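Local coordinates for protein glutamine cyclotransferase (Porphyromonas gingivalis W83, PDB 6QQL) that probably cyclises N-terminal glutamine of peptides to pyroglutamate, as a zinc-binding glutaminyl-peptide cyclotransferase of the type II, mammalian-like kind, at residues D26-D31 and L142-Y147; G101-M106 and L154-D159; S226-T231 and I305-E310; L235-Y240 and L297-E302. All blocks are in the same frame, centred on the assembly; numbering follows the deposited sequence.

Contact 1: residues D26-D31 and L142-Y147; sequences DLFSAD and LEIARY
Phe28 and Glu143 both turn CG anti to their backbone N, with chi1 178° for Phe28 and 158° for Glu143, and this brings ring and acid chain together. Glu143 CG lies over one face of the Phe28 ring, 3.9 Å from its centroid, which meets the criteria for a CH-pi contact. At the rim of the same ring, Ile144 CG1 approaches Phe28 CE2 at 4.0 Å, near the ring plane. A bend at chi2 turns Glu143 CD out of line with the chain, and its OE2 meets the backbone of Ser29. Ser29 N donates to Glu143 OE2 over 2.9 Å (155° at the hydrogen), arriving on the anti side and moderately out of the carboxylate plane. The other oxygen, OE1, accepts from Ser32 OG and forms a salt bridge with Arg146 one turn on; the modelled length of that bridge is doubtful. Further out, Leu27 CB meets Tyr147 CE1 at 4.1 Å, and a water donates to Leu27 O. Ser29 OG bonds to Ser32 N. This is a serine N-cap of helix 30-42, held against helix 131-149 by a buried glutamate; Asp26 and Phe28 bind magnesium in a structure of this protein, though none is bound here.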
loop_
_atom_site.group_PDB
_atom_site.type_symbol
_atom_site.label_atom_id
_atom_site.label_comp_id
_atom_site.label_asym_id
_atom_site.label_seq_id
_atom_site.Cartn_x
_atom_site.Cartn_y
_atom_site.Cartn_z
ATOM N N ASP A 26 20.692 6.862 1.398
ATOM C CA ASP A 26 21.511 6.432 0.274
ATOM C C ASP A 26 20.764 5.673 -0.817
ATOM O O ASP A 26 21.070 5.868 -1.997
ATOM C CB ASP A 26 22.662 5.555 0.780
ATOM C CG ASP A 26 24.021 6.149 0.480
ATOM O OD1 ASP A 26 24.069 7.203 -0.189
ATOM O OD2 ASP A 26 25.034 5.563 0.919
ATOM N N LEU A 27 19.788 4.823 -0.478
ATOM C CA LEU A 27 19.304 3.847 -1.452
ATOM C C LEU A 27 18.012 4.211 -2.164
ATOM O O LEU A 27 17.749 3.653 -3.236
ATOM C CB LEU A 27 19.087 2.492 -0.774
ATOM C CG LEU A 27 20.238 2.080 0.130
ATOM C CD1 LEU A 27 19.842 0.886 0.985
ATOM C CD2 LEU A 27 21.430 1.766 -0.754
ATOM N N PHE A 28 17.206 5.115 -1.626
ATOM C CA PHE A 28 15.871 5.349 -2.149
ATOM C C PHE A 28 15.748 6.757 -2.710
ATOM O O PHE A 28 16.083 7.731 -2.032
ATOM C CB PHE A 28 14.872 5.112 -1.034
ATOM C CG PHE A 28 13.455 5.360 -1.403
ATOM C CD1 PHE A 28 12.916 6.637 -1.312
ATOM C CD2 PHE A 28 12.620 4.294 -1.742
ATOM C CE1 PHE A 28 11.588 6.856 -1.612
ATOM C CE2 PHE A 28 11.270 4.498 -2.033
ATOM C CZ PHE A 28 10.756 5.780 -1.975
ATOM N N SER A 29 15.202 6.874 -3.908
ATOM C CA SER A 29 15.011 8.178 -4.531
ATOM C C SER A 29 13.553 8.577 -4.376
ATOM O O SER A 29 12.659 7.909 -4.905
ATOM C CB SER A 29 15.377 8.177 -6.004
ATOM O OG SER A 29 14.669 9.242 -6.625
ATOM N N ALA A 30 13.307 9.636 -3.609
ATOM C CA ALA A 30 11.940 10.114 -3.477
ATOM C C ALA A 30 11.456 10.821 -4.744
ATOM O O ALA A 30 10.245 10.811 -5.030
ATOM C CB ALA A 30 11.838 11.019 -2.256
ATOM N N ASP A 31 12.370 11.411 -5.530
ATOM C CA ASP A 31 11.938 12.056 -6.766
ATOM C C ASP A 31 11.300 11.047 -7.703
ATOM O O ASP A 31 10.220 11.287 -8.257
ATOM C CB ASP A 31 13.098 12.760 -7.463
ATOM C CG ASP A 31 13.458 14.066 -6.810
ATOM O OD1 ASP A 31 12.553 14.715 -6.227
ATOM O OD2 ASP A 31 14.636 14.472 -6.943
ATOM N N LEU A 142 6.787 0.880 -6.131
ATOM C CA LEU A 142 7.385 0.938 -7.461
ATOM C C LEU A 142 8.866 1.288 -7.388
ATOM O O LEU A 142 9.700 0.670 -8.064
ATOM C CB LEU A 142 6.667 1.968 -8.320
ATOM C CG LEU A 142 5.330 1.590 -8.928
ATOM C CD1 LEU A 142 4.803 2.828 -9.609
ATOM C CD2 LEU A 142 5.429 0.384 -9.877
ATOM N N GLU A 143 9.212 2.321 -6.610
ATOM C CA GLU A 143 10.609 2.732 -6.573
ATOM C C GLU A 143 11.462 1.705 -5.852
ATOM O O GLU A 143 12.625 1.494 -6.232
ATOM C CB GLU A 143 10.754 4.121 -5.948
ATOM C CG GLU A 143 12.151 4.441 -5.377
ATOM C CD GLU A 143 13.264 4.623 -6.402
ATOM O OE1 GLU A 143 13.046 4.428 -7.626
ATOM O OE2 GLU A 143 14.372 5.016 -5.962
ATOM N N ILE A 144 10.902 1.026 -4.847
ATOM C CA ILE A 144 11.617 -0.103 -4.261
ATOM C C ILE A 144 11.830 -1.187 -5.304
ATOM O O ILE A 144 12.946 -1.699 -5.476
ATOM C CB ILE A 144 10.893 -0.621 -3.007
ATOM C CG1 ILE A 144 10.917 0.477 -1.932
ATOM C CG2 ILE A 144 11.534 -1.921 -2.503
ATOM C CD1 ILE A 144 10.195 0.133 -0.677
ATOM N N ALA A 145 10.774 -1.510 -6.054
ATOM C CA ALA A 145 10.897 -2.525 -7.092
ATOM C C ALA A 145 12.059 -2.219 -8.025
ATOM O O ALA A 145 12.880 -3.094 -8.315
ATOM C CB ALA A 145 9.595 -2.629 -7.880
ATOM N N ARG A 146 12.185 -0.963 -8.460
ATOM C CA ARG A 146 13.273 -0.624 -9.370
ATOM C C ARG A 146 14.627 -0.917 -8.739
ATOM O O ARG A 146 15.488 -1.556 -9.360
ATOM C CB ARG A 146 13.179 0.840 -9.803
ATOM C CG ARG A 146 14.264 1.227 -10.798
ATOM C CD ARG A 146 14.106 2.652 -11.303
ATOM N NE ARG A 146 14.084 3.624 -10.225
ATOM C CZ ARG A 146 15.157 4.267 -9.782
ATOM N NH1 ARG A 146 16.347 4.033 -10.326
ATOM N NH2 ARG A 146 15.036 5.152 -8.799
ATOM N N TYR A 147 14.819 -0.473 -7.493
ATOM C CA TYR A 147 16.053 -0.760 -6.775
ATOM C C TYR A 147 16.346 -2.256 -6.759
ATOM O O TYR A 147 17.499 -2.686 -6.883
ATOM C CB TYR A 147 15.959 -0.210 -5.356
ATOM C CG TYR A 147 17.076 -0.714 -4.469
ATOM C CD1 TYR A 147 18.302 -0.059 -4.411
ATOM C CD2 TYR A 147 16.904 -1.866 -3.696
ATOM C CE1 TYR A 147 19.322 -0.537 -3.597
ATOM C CE2 TYR A 147 17.911 -2.346 -2.895
ATOM C CZ TYR A 147 19.118 -1.682 -2.842
ATOM O OH TYR A 147 20.120 -2.174 -2.027
HETATM O O HOH W 1 16.501 3.847 -5.844
#

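Contact 2: residues G101-M106 and L154-D159; sequences GRMLLM and LGMGID
Arg102 reaches across the strand pair to Asp159. Arg102 CB starts 3.7 Å from Gly157 O, and then Arg102 CG (4.2 Å) and CD (3.2 Å) pass Asp159 OD2. A bend at chi3 (78°) places NE for the main bond: Arg102 NE donates to Asp159 OD2 over 2.8 Å, on the syn side of the carboxylate and within the guanidinium plane. This is a salt bridge, and weaker bonds from NE and NH1 go to OD1. Arg102 CZ lies 3.5 Å from Gly157 CA, which sits beneath one face of the guanidinium where a glycine has no side chain to intervene. NH2 ends on Ala99 O and Arg96 O, while Asp159 has further partners in Tyr193 OH and Ser94 OG, so both buried charges are satisfied. On the other sheet face, Met103 CG meets Met156 SD at 3.8 Å. Between the faces run the backbone bonds: Gly157 N to Gly101 O, Met103 N to Gly157 O (2.8 Å), Asp159 N to Met103 O and Leu105 N to Asp159 O. Parallel neighbours joined through helix 131-149 make a beta-alpha-beta crossover, here in the central sheet of the M28-type alpha/beta fold.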
loop_
_atom_site.group_PDB
_atom_site.type_symbol
_atom_site.label_atom_id
_atom_site.label_comp_id
_atom_site.label_asym_id
_atom_site.label_seq_id
_atom_site.Cartn_x
_atom_site.Cartn_y
_atom_site.Cartn_z
ATOM N N GLY A 101 12.326 -18.462 1.867
ATOM C CA GLY A 101 12.196 -17.302 2.735
ATOM C C GLY A 101 11.851 -16.099 1.887
ATOM O O GLY A 101 12.461 -15.878 0.834
ATOM N N ARG A 102 10.807 -15.367 2.297
ATOM C CA ARG A 102 10.271 -14.290 1.473
ATOM C C ARG A 102 9.870 -13.121 2.351
ATOM O O ARG A 102 9.351 -13.309 3.457
ATOM C CB ARG A 102 9.045 -14.724 0.628
ATOM C CG ARG A 102 9.238 -15.968 -0.248
ATOM C CD ARG A 102 8.203 -16.077 -1.407
ATOM N NE ARG A 102 8.533 -15.191 -2.506
ATOM C CZ ARG A 102 9.587 -15.374 -3.290
ATOM N NH1 ARG A 102 9.844 -14.528 -4.271
ATOM N NH2 ARG A 102 10.407 -16.394 -3.078
ATOM N N MET A 103 10.060 -11.911 1.812
ATOM C CA MET A 103 9.549 -10.673 2.393
ATOM C C MET A 103 8.389 -10.162 1.553
ATOM O O MET A 103 8.505 -10.092 0.324
ATOM C CB MET A 103 10.623 -9.595 2.428
ATOM C CG MET A 103 11.751 -9.892 3.349
ATOM S SD MET A 103 11.225 -9.795 5.050
ATOM C CE MET A 103 10.086 -8.395 5.004
ATOM N N LEU A 104 7.314 -9.720 2.212
ATOM C CA LEU A 104 6.079 -9.290 1.552
ATOM C C LEU A 104 5.818 -7.791 1.727
ATOM O O LEU A 104 5.824 -7.270 2.849
ATOM C CB LEU A 104 4.873 -10.079 2.081
ATOM C CG LEU A 104 3.478 -9.640 1.601
ATOM C CD1 LEU A 104 3.357 -9.697 0.093
ATOM C CD2 LEU A 104 2.375 -10.451 2.257
ATOM N N LEU A 105 5.562 -7.112 0.614
ATOM C CA LEU A 105 5.200 -5.699 0.583
ATOM C C LEU A 105 3.827 -5.543 -0.065
ATOM O O LEU A 105 3.521 -6.200 -1.063
ATOM C CB LEU A 105 6.230 -4.877 -0.199
ATOM C CG LEU A 105 7.671 -4.997 0.285
ATOM C CD1 LEU A 105 8.550 -4.129 -0.573
ATOM C CD2 LEU A 105 7.822 -4.661 1.761
ATOM N N MET A 106 2.983 -4.712 0.521
ATOM C CA MET A 106 1.616 -4.579 0.063
ATOM C C MET A 106 1.229 -3.113 -0.059
ATOM O O MET A 106 1.789 -2.242 0.612
ATOM C CB MET A 106 0.683 -5.305 1.008
ATOM C CG MET A 106 1.015 -6.780 1.142
ATOM S SD MET A 106 0.340 -7.495 2.639
ATOM C CE MET A 106 1.466 -6.870 3.872
ATOM N N LEU A 154 20.417 -12.045 -4.344
ATOM C CA LEU A 154 19.503 -11.736 -3.253
ATOM C C LEU A 154 19.299 -12.981 -2.410
ATOM O O LEU A 154 19.167 -14.086 -2.949
ATOM C CB LEU A 154 18.137 -11.236 -3.761
ATOM C CG LEU A 154 17.910 -9.798 -4.240
ATOM C CD1 LEU A 154 16.428 -9.583 -4.509
ATOM C CD2 LEU A 154 18.441 -8.768 -3.247
ATOM N N GLY A 155 19.264 -12.797 -1.091
ATOM C CA GLY A 155 19.146 -13.922 -0.184
ATOM C C GLY A 155 17.731 -14.364 0.145
ATOM O O GLY A 155 17.514 -15.529 0.490
ATOM N N MET A 156 16.754 -13.467 0.017
ATOM C CA MET A 156 15.353 -13.801 0.236
ATOM C C MET A 156 14.568 -13.482 -1.024
ATOM O O MET A 156 14.963 -12.629 -1.824
ATOM C CB MET A 156 14.707 -13.033 1.429
ATOM C CG MET A 156 14.735 -13.733 2.832
ATOM S SD MET A 156 13.821 -12.928 4.222
ATOM C CE MET A 156 13.832 -14.191 5.512
ATOM N N GLY A 157 13.443 -14.169 -1.183
ATOM C CA GLY A 157 12.468 -13.748 -2.157
ATOM C C GLY A 157 11.704 -12.532 -1.668
ATOM O O GLY A 157 11.596 -12.255 -0.471
ATOM N N ILE A 158 11.233 -11.741 -2.615
ATOM C CA ILE A 158 10.419 -10.580 -2.302
ATOM C C ILE A 158 9.192 -10.627 -3.188
ATOM O O ILE A 158 9.295 -10.809 -4.407
ATOM C CB ILE A 158 11.178 -9.258 -2.499
ATOM C CG1 ILE A 158 12.426 -9.216 -1.618
ATOM C CG2 ILE A 158 10.269 -8.080 -2.225
ATOM C CD1 ILE A 158 13.168 -7.921 -1.727
ATOM N N ASP A 159 8.040 -10.455 -2.571
ATOM C CA ASP A 159 6.773 -10.297 -3.259
ATOM C C ASP A 159 6.267 -8.901 -2.949
ATOM O O ASP A 159 6.217 -8.499 -1.777
ATOM C CB ASP A 159 5.778 -11.370 -2.819
ATOM C CG ASP A 159 6.326 -12.735 -2.995
ATOM O OD1 ASP A 159 6.766 -13.004 -4.122
ATOM O OD2 ASP A 159 6.375 -13.502 -2.018
#

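Contact 3: residues S226-T231 and I305-E310; sequences SAVWQT and IRYLDE
Arg306 and Tyr307 are the residues of helix 305-310 that meet helix 226-231, where the segment axes approach to 9.7 Å at an angle of 118°. Arg306 comes first, and it touches with the root of its chain: Arg306 CB packs against Thr231 CG2 at 4.0 Å. The chain bends at chi2 and its end leads away; the guanidinium lies beside Asp26 and makes a long, weak ion pair with Glu302. Tyr307 follows and carries most of the contact. Tyr307 N lies 4.1 Å from Thr231 CG2, and its CG is anti to the backbone N (chi1 171°), the torsion that starts the ring toward the other helix. Val228 CG2 stands over one face, 4.3 Å from the centroid of the Tyr307 ring but offset toward the rim, a CH-pi contact. Ala227 CB comes instead at the edge, near the ring plane, and meets Tyr307 CE1 at 3.6 Å. Thr231 OG1 is also at the edge, yet its bond goes within its own helix, to Ala227 O over 3.1 Å. That carbonyl is gripped by two donors, since Thr231 N reaches it from the opposite face. Next, Leu308 turns from helix 226-231 toward Ile144 and Met103. No hydrogen bond crosses between the two segments. The threonine hydroxyl is satisfied by its own helix and the arginine charge lies to one side, which implies that cohesion between these segments is apolar: Ala227 CB and Val228 CG2 on the Tyr307 ring, and Thr231 CG2 beside Arg306 CB.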
loop_
_atom_site.group_PDB
_atom_site.type_symbol
_atom_site.label_atom_id
_atom_site.label_comp_id
_atom_site.label_asym_id
_atom_site.label_seq_id
_atom_site.Cartn_x
_atom_site.Cartn_y
_atom_site.Cartn_z
ATOM N N SER A 226 8.606 -2.938 15.798
ATOM C CA SER A 226 9.748 -2.300 16.458
ATOM C C SER A 226 10.922 -2.137 15.497
ATOM O O SER A 226 11.564 -1.078 15.457
ATOM C CB SER A 226 10.182 -3.086 17.696
ATOM O OG SER A 226 9.122 -3.207 18.625
ATOM N N ALA A 227 11.244 -3.198 14.755
ATOM C CA ALA A 227 12.369 -3.154 13.832
ATOM C C ALA A 227 12.212 -2.032 12.805
ATOM O O ALA A 227 13.181 -1.343 12.475
ATOM C CB ALA A 227 12.527 -4.515 13.152
ATOM N N VAL A 228 11.006 -1.836 12.278
ATOM C CA VAL A 228 10.820 -0.783 11.288
ATOM C C VAL A 228 10.980 0.581 11.940
ATOM O O VAL A 228 11.762 1.419 11.478
ATOM C CB VAL A 228 9.450 -0.913 10.597
ATOM C CG1 VAL A 228 9.193 0.300 9.726
ATOM C CG2 VAL A 228 9.407 -2.173 9.738
ATOM N N TRP A 229 10.272 0.805 13.050
ATOM C CA TRP A 229 10.263 2.114 13.697
ATOM C C TRP A 229 11.632 2.484 14.244
ATOM O O TRP A 229 11.971 3.672 14.324
ATOM C CB TRP A 229 9.215 2.123 14.798
ATOM C CG TRP A 229 7.933 2.839 14.442
ATOM C CD1 TRP A 229 7.444 3.993 15.010
ATOM C CD2 TRP A 229 6.968 2.438 13.456
ATOM N NE1 TRP A 229 6.230 4.324 14.440
ATOM C CE2 TRP A 229 5.921 3.392 13.482
ATOM C CE3 TRP A 229 6.885 1.365 12.553
ATOM C CZ2 TRP A 229 4.820 3.306 12.642
ATOM C CZ3 TRP A 229 5.799 1.285 11.715
ATOM C CH2 TRP A 229 4.777 2.247 11.768
ATOM N N GLN A 230 12.412 1.492 14.666
ATOM C CA GLN A 230 13.775 1.767 15.091
ATOM C C GLN A 230 14.669 2.094 13.900
ATOM O O GLN A 230 15.564 2.936 14.008
ATOM C CB GLN A 230 14.303 0.582 15.893
ATOM C CG GLN A 230 13.782 0.656 17.307
ATOM C CD GLN A 230 14.584 -0.140 18.314
ATOM O OE1 GLN A 230 15.245 0.436 19.181
ATOM N NE2 GLN A 230 14.499 -1.468 18.233
ATOM N N THR A 231 14.435 1.457 12.752
ATOM C CA THR A 231 15.150 1.853 11.546
ATOM C C THR A 231 14.878 3.314 11.226
ATOM O O THR A 231 15.809 4.115 11.085
ATOM C CB THR A 231 14.750 0.948 10.375
ATOM O OG1 THR A 231 15.330 -0.355 10.538
ATOM C CG2 THR A 231 15.132 1.564 9.009
ATOM N N ILE A 305 13.220 0.462 2.485
ATOM C CA ILE A 305 14.348 -0.100 1.737
ATOM C C ILE A 305 15.500 -0.473 2.683
ATOM O O ILE A 305 16.107 -1.544 2.553
ATOM C CB ILE A 305 14.777 0.865 0.611
ATOM C CG1 ILE A 305 15.590 0.126 -0.451
ATOM C CG2 ILE A 305 15.602 2.031 1.118
ATOM C CD1 ILE A 305 15.440 0.688 -1.826
ATOM N N ARG A 306 15.785 0.377 3.673
ATOM C CA ARG A 306 16.846 0.082 4.631
ATOM C C ARG A 306 16.513 -1.152 5.456
ATOM O O ARG A 306 17.360 -2.033 5.647
ATOM C CB ARG A 306 17.073 1.291 5.533
ATOM C CG ARG A 306 17.885 2.288 4.847
ATOM C CD ARG A 306 19.322 1.856 4.874
ATOM N NE ARG A 306 20.093 2.706 3.978
ATOM C CZ ARG A 306 20.298 4.011 4.135
ATOM N NH1 ARG A 306 19.799 4.651 5.182
ATOM N NH2 ARG A 306 21.012 4.672 3.230
ATOM N N TYR A 307 15.291 -1.223 5.970
ATOM C CA TYR A 307 14.888 -2.420 6.683
ATOM C C TYR A 307 14.997 -3.637 5.759
ATOM O O TYR A 307 15.413 -4.727 6.181
ATOM C CB TYR A 307 13.460 -2.254 7.221
ATOM C CG TYR A 307 12.920 -3.540 7.773
ATOM C CD1 TYR A 307 13.130 -3.880 9.105
ATOM C CD2 TYR A 307 12.296 -4.463 6.941
ATOM C CE1 TYR A 307 12.678 -5.083 9.608
ATOM C CE2 TYR A 307 11.857 -5.664 7.422
ATOM C CZ TYR A 307 12.042 -5.977 8.758
ATOM O OH TYR A 307 11.585 -7.187 9.227
ATOM N N LEU A 308 14.625 -3.463 4.488
ATOM C CA LEU A 308 14.722 -4.545 3.516
ATOM C C LEU A 308 16.166 -4.899 3.193
ATOM O O LEU A 308 16.467 -6.065 2.911
ATOM C CB LEU A 308 13.951 -4.160 2.246
ATOM C CG LEU A 308 13.727 -5.213 1.158
ATOM C CD1 LEU A 308 13.133 -6.487 1.724
ATOM C CD2 LEU A 308 12.776 -4.625 0.141
ATOM N N ASP A 309 17.079 -3.934 3.275
ATOM C CA ASP A 309 18.462 -4.209 2.898
ATOM C C ASP A 309 19.130 -5.148 3.891
ATOM O O ASP A 309 19.770 -6.124 3.494
ATOM C CB ASP A 309 19.263 -2.916 2.785
ATOM C CG ASP A 309 20.620 -3.142 2.173
ATOM O OD1 ASP A 309 20.633 -3.630 1.029
ATOM O OD2 ASP A 309 21.656 -2.851 2.812
ATOM N N GLU A 310 19.041 -4.844 5.186
ATOM C CA GLU A 310 19.704 -5.711 6.153
ATOM C C GLU A 310 19.012 -7.063 6.254
ATOM O O GLU A 310 19.674 -8.067 6.535
ATOM C CB GLU A 310 19.777 -5.036 7.531
ATOM C CG GLU A 310 18.656 -5.430 8.513
ATOM C CD GLU A 310 18.977 -5.068 9.970
ATOM O OE1 GLU A 310 19.670 -4.050 10.183
ATOM O OE2 GLU A 310 18.527 -5.783 10.902
#

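Contact 4: residues L235-Y240 and L297-E302; sequences LGYGNY and LDAVGE
Tyr237 and Ala299 form the close part of this contact. The tyrosine ring lies flat against the helix, with Ala299 CA 3.6 Å from the Tyr237 ring centroid and 14° off the normal, a CH-pi contact over the face. Ala299 CB lies 3.3 Å from Tyr237 CD1. The opposite face is covered by the backbone of its own segment, Leu235 O standing 3.5 Å above the plane of the Tyr237 ring. At the tip, Tyr237 OH donates to Asp298 OD2 over 2.5 Å; the hydroxyl comes from above the carboxylate plane, and ring and carboxylate are turned 71° apart. Face and tip together thus fix the ring. The flanks are looser: Leu235 CD1 rests on Glu302 O at 3.8 Å, and Tyr240 CD2 meets Ala299 CB at 3.9 Å. On the solvent side the loop runs through exposed Gly236 and Gly238, and Gly236, with its positive phi of 77°, closes a Schellman motif. Glu302 offers this loop little beyond its inner atoms, because its carboxylate accepts from Phe28 N and Leu27 N; with Asp298 it belongs to a magnesium site seen in a structure of this protein, empty of magnesium in this model. The loop links helix 222-234 to strand 241-243 and lies on helix 294-311, while Tyr240 is tied through its backbone to Phe211 of strand 211-213.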
loop_
_atom_site.group_PDB
_atom_site.type_symbol
_atom_site.label_atom_id
_atom_site.label_comp_id
_atom_site.label_asym_id
_atom_site.label_seq_id
_atom_site.Cartn_x
_atom_site.Cartn_y
_atom_site.Cartn_z
ATOM N N LEU A 235 17.470 6.498 11.199
ATOM C CA LEU A 235 17.581 7.328 10.014
ATOM C C LEU A 235 17.089 8.749 10.254
ATOM O O LEU A 235 17.039 9.535 9.297
ATOM C CB LEU A 235 16.791 6.714 8.869
ATOM C CG LEU A 235 17.315 5.363 8.424
ATOM C CD1 LEU A 235 16.422 4.800 7.311
ATOM C CD2 LEU A 235 18.771 5.478 8.019
ATOM N N GLY A 236 16.699 9.083 11.488
ATOM C CA GLY A 236 16.250 10.424 11.796
ATOM C C GLY A 236 14.852 10.768 11.343
ATOM O O GLY A 236 14.567 11.939 11.035
ATOM N N TYR A 237 13.959 9.786 11.293
ATOM C CA TYR A 237 12.609 10.010 10.803
ATOM C C TYR A 237 11.587 9.988 11.926
ATOM O O TYR A 237 10.382 9.927 11.668
ATOM C CB TYR A 237 12.276 8.972 9.735
ATOM C CG TYR A 237 12.998 9.264 8.447
ATOM C CD1 TYR A 237 12.799 10.461 7.794
ATOM C CD2 TYR A 237 13.918 8.362 7.906
ATOM C CE1 TYR A 237 13.462 10.752 6.619
ATOM C CE2 TYR A 237 14.598 8.646 6.726
ATOM C CZ TYR A 237 14.359 9.851 6.083
ATOM O OH TYR A 237 15.011 10.174 4.900
ATOM N N GLY A 238 12.051 10.096 13.169
ATOM C CA GLY A 238 11.181 10.077 14.319
ATOM C C GLY A 238 10.198 11.222 14.384
ATOM O O GLY A 238 9.312 11.190 15.243
ATOM N N ASN A 239 10.322 12.228 13.515
ATOM C CA ASN A 239 9.249 13.206 13.373
ATOM C C ASN A 239 8.083 12.640 12.585
ATOM O O ASN A 239 6.990 13.219 12.609
ATOM C CB ASN A 239 9.750 14.480 12.690
ATOM C CG ASN A 239 10.416 14.198 11.366
ATOM O OD1 ASN A 239 11.137 13.212 11.228
ATOM N ND2 ASN A 239 10.168 15.048 10.379
ATOM N N TYR A 240 8.283 11.502 11.926
ATOM C CA TYR A 240 7.258 10.836 11.139
ATOM C C TYR A 240 6.814 9.505 11.729
ATOM O O TYR A 240 5.607 9.239 11.818
ATOM C CB TYR A 240 7.785 10.643 9.712
ATOM C CG TYR A 240 7.838 11.929 8.916
ATOM C CD1 TYR A 240 6.670 12.589 8.561
ATOM C CD2 TYR A 240 9.043 12.480 8.520
ATOM C CE1 TYR A 240 6.704 13.755 7.829
ATOM C CE2 TYR A 240 9.085 13.658 7.784
ATOM C CZ TYR A 240 7.907 14.294 7.448
ATOM O OH TYR A 240 7.929 15.472 6.725
ATOM N N LEU A 297 7.293 10.943 1.410
ATOM C CA LEU A 297 7.656 9.793 0.577
ATOM C C LEU A 297 9.062 9.286 0.897
ATOM O O LEU A 297 9.269 8.070 1.010
ATOM C CB LEU A 297 7.513 10.116 -0.917
ATOM C CG LEU A 297 6.061 10.268 -1.393
ATOM C CD1 LEU A 297 5.975 10.669 -2.831
ATOM C CD2 LEU A 297 5.319 8.977 -1.158
ATOM N N ASP A 298 10.037 10.199 1.077
ATOM C CA ASP A 298 11.416 9.766 1.357
ATOM C C ASP A 298 11.499 9.006 2.680
ATOM O O ASP A 298 12.131 7.947 2.749
ATOM C CB ASP A 298 12.391 10.963 1.353
ATOM C CG ASP A 298 13.885 10.547 1.519
ATOM O OD1 ASP A 298 14.452 9.855 0.654
ATOM O OD2 ASP A 298 14.509 10.899 2.542
ATOM N N ALA A 299 10.841 9.514 3.729
ATOM C CA ALA A 299 10.922 8.878 5.041
ATOM C C ALA A 299 10.438 7.438 4.994
ATOM O O ALA A 299 11.157 6.518 5.400
ATOM C CB ALA A 299 10.101 9.662 6.056
ATOM N N VAL A 300 9.219 7.224 4.499
ATOM C CA VAL A 300 8.686 5.869 4.400
ATOM C C VAL A 300 9.573 5.028 3.505
ATOM O O VAL A 300 9.977 3.915 3.870
ATOM C CB VAL A 300 7.247 5.882 3.866
ATOM C CG1 VAL A 300 6.788 4.442 3.627
ATOM C CG2 VAL A 300 6.309 6.617 4.814
ATOM N N GLY A 301 9.847 5.538 2.298
ATOM C CA GLY A 301 10.653 4.798 1.338
ATOM C C GLY A 301 12.033 4.441 1.853
ATOM O O GLY A 301 12.450 3.279 1.805
ATOM N N GLU A 302 12.771 5.433 2.348
ATOM C CA GLU A 302 14.124 5.135 2.793
ATOM C C GLU A 302 14.110 4.209 4.004
ATOM O O GLU A 302 15.009 3.366 4.140
ATOM C CB GLU A 302 14.884 6.421 3.111
ATOM C CG GLU A 302 16.381 6.210 3.290
ATOM C CD GLU A 302 17.109 5.922 1.982
ATOM O OE1 GLU A 302 16.814 6.608 0.975
ATOM O OE2 GLU A 302 17.977 5.017 1.970
#

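Overall arrangement
Contact 2 is the buried one, a strand pair in the central sheet, held by backbone bonds and a salt bridge between buried side chains. Contacts 1, 3 and 4 are partly buried and lie among helices and loops: contact 3 has no hydrogen bond across it, contact 4 one, tyrosine to aspartate, and contact 1 sets a buried glutamate on a backbone N beside ring packing. Contacts 3 and 4 both use helix 294-311, which also touches contact 1 through Glu302 and Arg306, and contact 2 through Leu308, which packs on Met103 and Ile158. Helix 131-149 of contact 1 connects the two strands of contact 2. Contacts 2 and 4 lie apart, their nearest atoms about 9 Å from each other.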